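Local coordinates for protein carboxypeptidase A inhibitor (Ascaris suum, PDB 3FJU) that inhibits carboxypeptidase A, a zinc-dependent digestive metalloprotease, as a small secreted protein rich in disulfides, at residues V1-N12 against C16-E28. Residues are numbered along the deposited sequence; the frame is centred on the assembly and turned at random.
Sequences VRKCLSDTDCTN and CVQKNKICSTIVE
Cys4 to Cys16 and Cys10 to Cys23 are the two disulfides that tie the N-terminal loop to the β-hairpin of strands 15–17 and 22–24, forming a small disulfide-rich module. Half-cystines suit these inward-facing sites because their sulfurs both crosslink and fill: Cys4 CB rests 3.7 Å from Cys23 SG, so the two bridges pack against each other. Beside them Lys3 and Ile22 form a single antiparallel, non-hydrogen-bonded bridge pair, flanked by backbone bonds from Cys23 N to Arg2 O at 2.9 Å and, longer, from Cys4 N to Lys21 O at 3.3 Å. A water accepts from Arg2 N and donates to Cys23 O, extending the pairing. Lys21 O, in the G1 β-bulge that Lys21 and Ile22 make opposite Val17, has Lys3 NZ as its second donor, on the other face of its carbonyl plane from Cys4 N. The lysine chain is long enough to fold back by bends at chi2 (-69°) and chi3 (-66°), carrying its ammonium to that oxygen. Farther along, Gln18 serves both sides: its NE2 gives a nearly linear bond (172°) to Leu5 O, and its OE1, together with its backbone O, accepts from Lys21 NZ, which should hold the amide in this rotation. Within the loop, Asp9 OD2 takes up both Leu5 N and Ser6 N, and Arg2 NH1 donates to Asp9 O with Thr11 CG2 over one guanidinium face. Aspartate suits the 3-10 turn 7–9 because its carboxylate supplies an acceptor close to the backbone: Asp7 OD1 accepts from Cys16 N at 2.9 Å, the N-H arriving from above the carboxylate plane.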
ATOM      1  N   VAL B   1      16.719   9.310  26.628  1.00 16.61           N
ATOM      2  CA  VAL B   1      15.540   8.740  27.350  1.00 16.02           C
ATOM      3  C   VAL B   1      15.714   8.817  28.865  1.00 15.73           C
ATOM      4  O   VAL B   1      16.810   8.597  29.398  1.00 17.59           O
ATOM      5  CB  VAL B   1      15.244   7.270  26.923  1.00 15.71           C
ATOM      6  CG1 VAL B   1      16.322   6.324  27.470  1.00 15.30           C
ATOM      7  CG2 VAL B   1      13.888   6.813  27.411  1.00 16.28           C
ATOM      8  N   ARG B   2      14.626   9.127  29.556  1.00 15.14           N
ATOM      9  CA  ARG B   2      14.581   9.010  30.995  1.00 14.37           C
ATOM     10  C   ARG B   2      13.434   8.092  31.346  1.00 14.25           C
ATOM     11  O   ARG B   2      12.291   8.333  30.960  1.00 14.39           O
ATOM     12  CB  ARG B   2      14.397  10.390  31.647  1.00 14.16           C
ATOM     13  CG  ARG B   2      14.256  10.338  33.149  1.00 15.90           C
ATOM     14  CD  ARG B   2      14.003  11.721  33.707  1.00 19.90           C
ATOM     15  NE  ARG B   2      15.269  12.381  33.938  1.00 23.98           N
ATOM     16  CZ  ARG B   2      15.783  12.584  35.146  1.00 24.99           C
ATOM     17  NH1 ARG B   2      15.108  12.214  36.231  1.00 27.69           N
ATOM     18  NH2 ARG B   2      16.955  13.186  35.269  1.00 25.92           N
ATOM     19  N   LYS B   3      13.753   7.013  32.054  1.00 13.63           N
ATOM     20  CA  LYS B   3      12.758   6.051  32.506  1.00 13.76           C
ATOM     21  C   LYS B   3      12.043   6.558  33.754  1.00 13.85           C
ATOM     22  O   LYS B   3      12.601   7.377  34.531  1.00 14.53           O
ATOM     23  CB  LYS B   3      13.429   4.705  32.782  1.00 14.65           C
ATOM     24  CG  LYS B   3      14.109   4.087  31.569  1.00 14.83           C
ATOM     25  CD  LYS B   3      13.099   3.631  30.510  1.00 16.17           C
ATOM     26  CE  LYS B   3      12.220   2.478  30.997  1.00 16.56           C
ATOM     27  NZ  LYS B   3      11.077   2.236  30.075  1.00 15.74           N
ATOM     28  N   CYS B   4      10.822   6.063  33.954  1.00 13.00           N
ATOM     29  CA  CYS B   4       9.963   6.538  35.043  1.00 13.30           C
ATOM     30  C   CYS B   4       8.930   5.483  35.409  1.00 13.59           C
ATOM     31  O   CYS B   4       8.649   4.564  34.617  1.00 14.67           O
ATOM     32  CB  CYS B   4       9.235   7.832  34.617  1.00 12.97           C
ATOM     33  SG  CYS B   4       8.279   7.638  33.085  1.00 14.44           S
ATOM     34  N   LEU B   5       8.364   5.632  36.605  1.00 14.90           N
ATOM     35  CA  LEU B   5       7.206   4.854  37.046  1.00 14.97           C
ATOM     36  C   LEU B   5       6.027   5.773  37.365  1.00 15.04           C
ATOM     37  O   LEU B   5       4.869   5.334  37.336  1.00 15.83           O
ATOM     38  CB  LEU B   5       7.557   3.964  38.243  1.00 15.04           C
ATOM     39  CG  LEU B   5       8.687   2.932  38.079  1.00 16.35           C
ATOM     40  CD1 LEU B   5       8.983   2.269  39.416  1.00 18.63           C
ATOM     41  CD2 LEU B   5       8.365   1.894  37.011  1.00 18.00           C
ATOM     42  N   SER B   6       6.332   7.035  37.681  1.00 15.50           N
ATOM     43  CA  SER B   6       5.330   8.068  37.900  1.00 15.53           C
ATOM     44  C   SER B   6       5.917   9.416  37.467  1.00 14.46           C
ATOM     45  O   SER B   6       7.134   9.535  37.243  1.00 14.96           O
ATOM     46  CB  SER B   6       4.890   8.111  39.374  1.00 16.05           C
ATOM     47  OG  SER B   6       5.886   8.674  40.215  1.00 19.58           O
ATOM     48  N   ASP B   7       5.059  10.429  37.411  1.00 14.70           N
ATOM     49  CA  ASP B   7       5.430  11.755  36.927  1.00 15.27           C
ATOM     50  C   ASP B   7       6.544  12.397  37.751  1.00 15.35           C
ATOM     51  O   ASP B   7       7.314  13.260  37.229  1.00 16.48           O
ATOM     52  CB  ASP B   7       4.226  12.696  36.893  1.00 15.69           C
ATOM     53  CG  ASP B   7       3.152  12.274  35.887  1.00 17.80           C
ATOM     54  OD1 ASP B   7       3.361  11.315  35.092  1.00 18.89           O
ATOM     55  OD2 ASP B   7       2.066  12.905  35.914  1.00 22.03           O
ATOM     56  N   THR B   8       6.654  11.957  39.010  1.00 16.20           N
ATOM     57  CA  THR B   8       7.654  12.510  39.923  1.00 16.27           C
ATOM     58  C   THR B   8       9.061  11.995  39.632  1.00 15.93           C
ATOM     59  O   THR B   8      10.023  12.523  40.177  1.00 17.76           O
ATOM     60  CB  THR B   8       7.290  12.310  41.433  1.00 16.89           C
ATOM     61  OG1 THR B   8       7.226  10.916  41.744  1.00 18.84           O
ATOM     62  CG2 THR B   8       5.957  12.986  41.787  1.00 17.59           C
ATOM     63  N   ASP B   9       9.182  10.991  38.755  1.00 15.25           N
ATOM     64  CA  ASP B   9      10.494  10.524  38.271  1.00 15.05           C
ATOM     65  C   ASP B   9      11.005  11.345  37.076  1.00 14.22           C
ATOM     66  O   ASP B   9      12.160  11.208  36.646  1.00 15.55           O
ATOM     67  CB  ASP B   9      10.423   9.043  37.879  1.00 15.28           C
ATOM     68  CG  ASP B   9      10.000   8.163  39.031  1.00 16.75           C
ATOM     69  OD1 ASP B   9      10.458   8.415  40.174  1.00 19.33           O
ATOM     70  OD2 ASP B   9       9.194   7.245  38.811  1.00 18.99           O
ATOM     71  N   CYS B  10      10.148  12.211  36.547  1.00 14.34           N
ATOM     72  CA  CYS B  10      10.528  13.021  35.407  1.00 14.18           C
ATOM     73  C   CYS B  10      11.039  14.406  35.831  1.00 14.05           C
ATOM     74  O   CYS B  10      10.978  14.775  37.028  1.00 14.78           O
ATOM     75  CB  CYS B  10       9.367  13.094  34.398  1.00 13.71           C
ATOM     76  SG  CYS B  10       8.897  11.441  33.762  1.00 14.77           S
ATOM     77  N   THR B  11      11.592  15.137  34.867  1.00 13.71           N
ATOM     78  CA  THR B  11      12.083  16.494  35.101  1.00 14.70           C
ATOM     79  C   THR B  11      11.508  17.426  34.035  1.00 13.85           C
ATOM     80  O   THR B  11      10.879  16.977  33.067  1.00 13.88           O
ATOM     81  CB  THR B  11      13.625  16.558  35.050  1.00 15.48           C
ATOM     82  OG1 THR B  11      14.081  16.134  33.762  1.00 18.15           O
ATOM     83  CG2 THR B  11      14.249  15.693  36.122  1.00 17.59           C
ATOM     84  N   ASN B  12      11.723  18.726  34.218  1.00 13.55           N
ATOM     85  CA  ASN B  12      11.340  19.740  33.242  1.00 13.25           C
ATOM     86  C   ASN B  12       9.841  19.706  32.920  1.00 13.02           C
ATOM     87  O   ASN B  12       9.432  19.971  31.773  1.00 13.88           O
ATOM     88  CB  ASN B  12      12.202  19.613  31.970  1.00 13.23           C
ATOM     89  CG  ASN B  12      13.665  19.904  32.251  1.00 13.96           C
ATOM     90  OD1 ASN B  12      13.979  20.893  32.910  1.00 15.19           O
ATOM     91  ND2 ASN B  12      14.561  19.060  31.747  1.00 12.69           N
ATOM     92  N   CYS B  16       5.234  10.913  32.897  1.00 12.54           N
ATOM     93  CA  CYS B  16       5.547   9.509  32.666  1.00 12.76           C
ATOM     94  C   CYS B  16       4.500   8.853  31.763  1.00 12.70           C
ATOM     95  O   CYS B  16       3.309   8.779  32.108  1.00 13.04           O
ATOM     96  CB  CYS B  16       5.649   8.744  33.982  1.00 13.38           C
ATOM     97  SG  CYS B  16       6.438   7.132  33.750  1.00 15.83           S
ATOM     98  N   VAL B  17       4.947   8.403  30.597  1.00 12.44           N
ATOM     99  CA  VAL B  17       4.080   7.652  29.694  1.00 12.88           C
ATOM    100  C   VAL B  17       3.965   6.225  30.241  1.00 12.87           C
ATOM    101  O   VAL B  17       4.949   5.477  30.277  1.00 13.40           O
ATOM    102  CB  VAL B  17       4.615   7.673  28.243  1.00 12.01           C
ATOM    103  CG1 VAL B  17       3.668   6.901  27.310  1.00 13.62           C
ATOM    104  CG2 VAL B  17       4.752   9.129  27.751  1.00 13.43           C
ATOM    105  N   GLN B  18       2.763   5.832  30.653  1.00 13.85           N
ATOM    106  CA  GLN B  18       2.636   4.549  31.345  1.00 14.70           C
ATOM    107  C   GLN B  18       2.815   3.324  30.462  1.00 14.53           C
ATOM    108  O   GLN B  18       3.312   2.298  30.932  1.00 15.34           O
ATOM    109  CB  GLN B  18       1.343   4.470  32.152  1.00 15.40           C
ATOM    110  CG  GLN B  18       1.368   5.334  33.429  1.00 17.55           C
ATOM    111  CD  GLN B  18       2.418   4.905  34.449  1.00 19.77           C
ATOM    112  OE1 GLN B  18       2.734   3.721  34.590  1.00 22.61           O
ATOM    113  NE2 GLN B  18       2.975   5.878  35.157  1.00 20.94           N
ATOM    114  N   LYS B  19       2.455   3.437  29.186  1.00 14.80           N
ATOM    115  CA  LYS B  19       2.556   2.292  28.293  1.00 14.74           C
ATOM    116  C   LYS B  19       4.010   1.813  28.138  1.00 13.99           C
ATOM    117  O   LYS B  19       4.288   0.601  28.212  1.00 14.95           O
ATOM    118  CB  LYS B  19       1.911   2.599  26.939  1.00 15.09           C
ATOM    119  CG  LYS B  19       1.297   1.398  26.278  1.00 16.76           C
ATOM    120  CD  LYS B  19       0.511   1.745  25.021  1.00 18.49           C
ATOM    121  CE  LYS B  19      -0.931   2.123  25.300  1.00 20.24           C
ATOM    122  NZ  LYS B  19      -1.771   1.999  24.066  1.00 20.28           N
ATOM    123  N   ASN B  20       4.938   2.757  27.970  1.00 13.46           N
ATOM    124  CA  ASN B  20       6.353   2.416  27.774  1.00 12.38           C
ATOM    125  C   ASN B  20       7.326   2.902  28.862  1.00 12.51           C
ATOM    126  O   ASN B  20       8.523   2.711  28.747  1.00 12.60           O
ATOM    127  CB  ASN B  20       6.838   2.793  26.357  1.00 12.58           C
ATOM    128  CG  ASN B  20       6.766   4.299  26.078  1.00 12.69           C
ATOM    129  OD1 ASN B  20       6.234   5.071  26.881  1.00 12.90           O
ATOM    130  ND2 ASN B  20       7.284   4.713  24.923  1.00 12.68           N
ATOM    131  N   LYS B  21       6.792   3.549  29.896  1.00 12.60           N
ATOM    132  CA  LYS B  21       7.571   3.976  31.080  1.00 13.09           C
ATOM    133  C   LYS B  21       8.737   4.897  30.727  1.00 12.92           C
ATOM    134  O   LYS B  21       9.884   4.698  31.147  1.00 12.87           O
ATOM    135  CB  LYS B  21       8.042   2.763  31.905  1.00 13.72           C
ATOM    136  CG  LYS B  21       6.894   1.906  32.405  1.00 16.02           C
ATOM    137  CD  LYS B  21       6.011   2.657  33.377  1.00 17.48           C
ATOM    138  CE  LYS B  21       5.075   1.701  34.098  1.00 20.58           C
ATOM    139  NZ  LYS B  21       3.813   1.448  33.352  1.00 22.45           N
ATOM    140  N   ILE B  22       8.438   5.896  29.911  1.00 12.02           N
ATOM    141  CA  ILE B  22       9.416   6.928  29.614  1.00 11.75           C
ATOM    142  C   ILE B  22       8.804   8.299  29.843  1.00 11.35           C
ATOM    143  O   ILE B  22       7.581   8.492  29.759  1.00 11.84           O
ATOM    144  CB  ILE B  22       9.999   6.856  28.168  1.00 11.47           C
ATOM    145  CG1 ILE B  22       8.962   7.308  27.124  1.00 11.08           C
ATOM    146  CG2 ILE B  22      10.542   5.450  27.865  1.00 12.51           C
ATOM    147  CD1 ILE B  22       9.564   7.727  25.768  1.00 11.00           C
ATOM    148  N   CYS B  23       9.683   9.245  30.139  1.00 11.33           N
ATOM    149  CA  CYS B  23       9.291  10.634  30.315  1.00 11.79           C
ATOM    150  C   CYS B  23       9.136  11.305  28.959  1.00 11.66           C
ATOM    151  O   CYS B  23       9.912  11.046  28.019  1.00 12.22           O
ATOM    152  CB  CYS B  23      10.361  11.356  31.131  1.00 12.11           C
ATOM    153  SG  CYS B  23      10.535  10.732  32.794  1.00 14.02           S
ATOM    154  N   SER B  24       8.129  12.165  28.849  1.00 11.57           N
ATOM    155  CA  SER B  24       7.871  12.916  27.623  1.00 12.03           C
ATOM    156  C   SER B  24       7.153  14.217  27.973  1.00 11.79           C
ATOM    157  O   SER B  24       6.452  14.299  28.990  1.00 11.22           O
ATOM    158  CB  SER B  24       6.997  12.097  26.667  1.00 12.93           C
ATOM    159  OG  SER B  24       6.566  12.892  25.585  1.00 16.37           O
ATOM    160  N   THR B  25       7.325  15.227  27.125  1.00 12.64           N
ATOM    161  CA  THR B  25       6.580  16.465  27.291  1.00 12.93           C
ATOM    162  C   THR B  25       5.107  16.214  27.005  1.00 13.23           C
ATOM    163  O   THR B  25       4.730  15.284  26.252  1.00 13.19           O
ATOM    164  CB  THR B  25       7.090  17.590  26.357  1.00 13.07           C
ATOM    165  OG1 THR B  25       6.895  17.213  24.987  1.00 14.28           O
ATOM    166  CG2 THR B  25       8.552  17.861  26.607  1.00 14.25           C
ATOM    167  N   ILE B  26       4.265  17.021  27.626  1.00 13.62           N
ATOM    168  CA  ILE B  26       2.851  16.970  27.315  1.00 13.41           C
ATOM    169  C   ILE B  26       2.607  17.226  25.821  1.00 13.36           C
ATOM    170  O   ILE B  26       1.749  16.568  25.205  1.00 13.89           O
ATOM    171  CB  ILE B  26       2.035  17.917  28.209  1.00 13.92           C
ATOM    172  CG1 ILE B  26       2.021  17.387  29.639  1.00 14.17           C
ATOM    173  CG2 ILE B  26       0.606  18.060  27.688  1.00 14.32           C
ATOM    174  CD1 ILE B  26       1.669  18.472  30.696  1.00 15.78           C
ATOM    175  N   VAL B  27       3.355  18.165  25.242  1.00 14.03           N
ATOM    176  CA  VAL B  27       3.189  18.502  23.824  1.00 13.36           C
ATOM    177  C   VAL B  27       3.429  17.265  22.961  1.00 13.03           C
ATOM    178  O   VAL B  27       2.630  16.978  22.065  1.00 12.66           O
ATOM    179  CB  VAL B  27       4.059  19.689  23.383  1.00 13.91           C
ATOM    180  CG1 VAL B  27       4.100  19.786  21.858  1.00 14.51           C
ATOM    181  CG2 VAL B  27       3.494  20.976  23.971  1.00 14.30           C
ATOM    182  N   GLU B  28       4.499  16.527  23.253  1.00 12.08           N
ATOM    183  CA  GLU B  28       4.792  15.309  22.511  1.00 12.20           C
ATOM    184  C   GLU B  28       3.793  14.191  22.769  1.00 11.96           C
ATOM    185  O   GLU B  28       3.426  13.464  21.852  1.00 11.76           O
ATOM    186  CB  GLU B  28       6.218  14.850  22.772  1.00 11.96           C
ATOM    187  CG  GLU B  28       7.223  15.710  22.017  1.00 14.28           C
ATOM    188  CD  GLU B  28       7.094  15.562  20.519  1.00 15.05           C
ATOM    189  OE1 GLU B  28       7.580  14.548  19.989  1.00 16.85           O
ATOM    190  OE2 GLU B  28       6.501  16.452  19.857  1.00 17.21           O
TER
HETATM  191  O   HOH W   1      12.506  10.380  28.156  1.00 15.30           O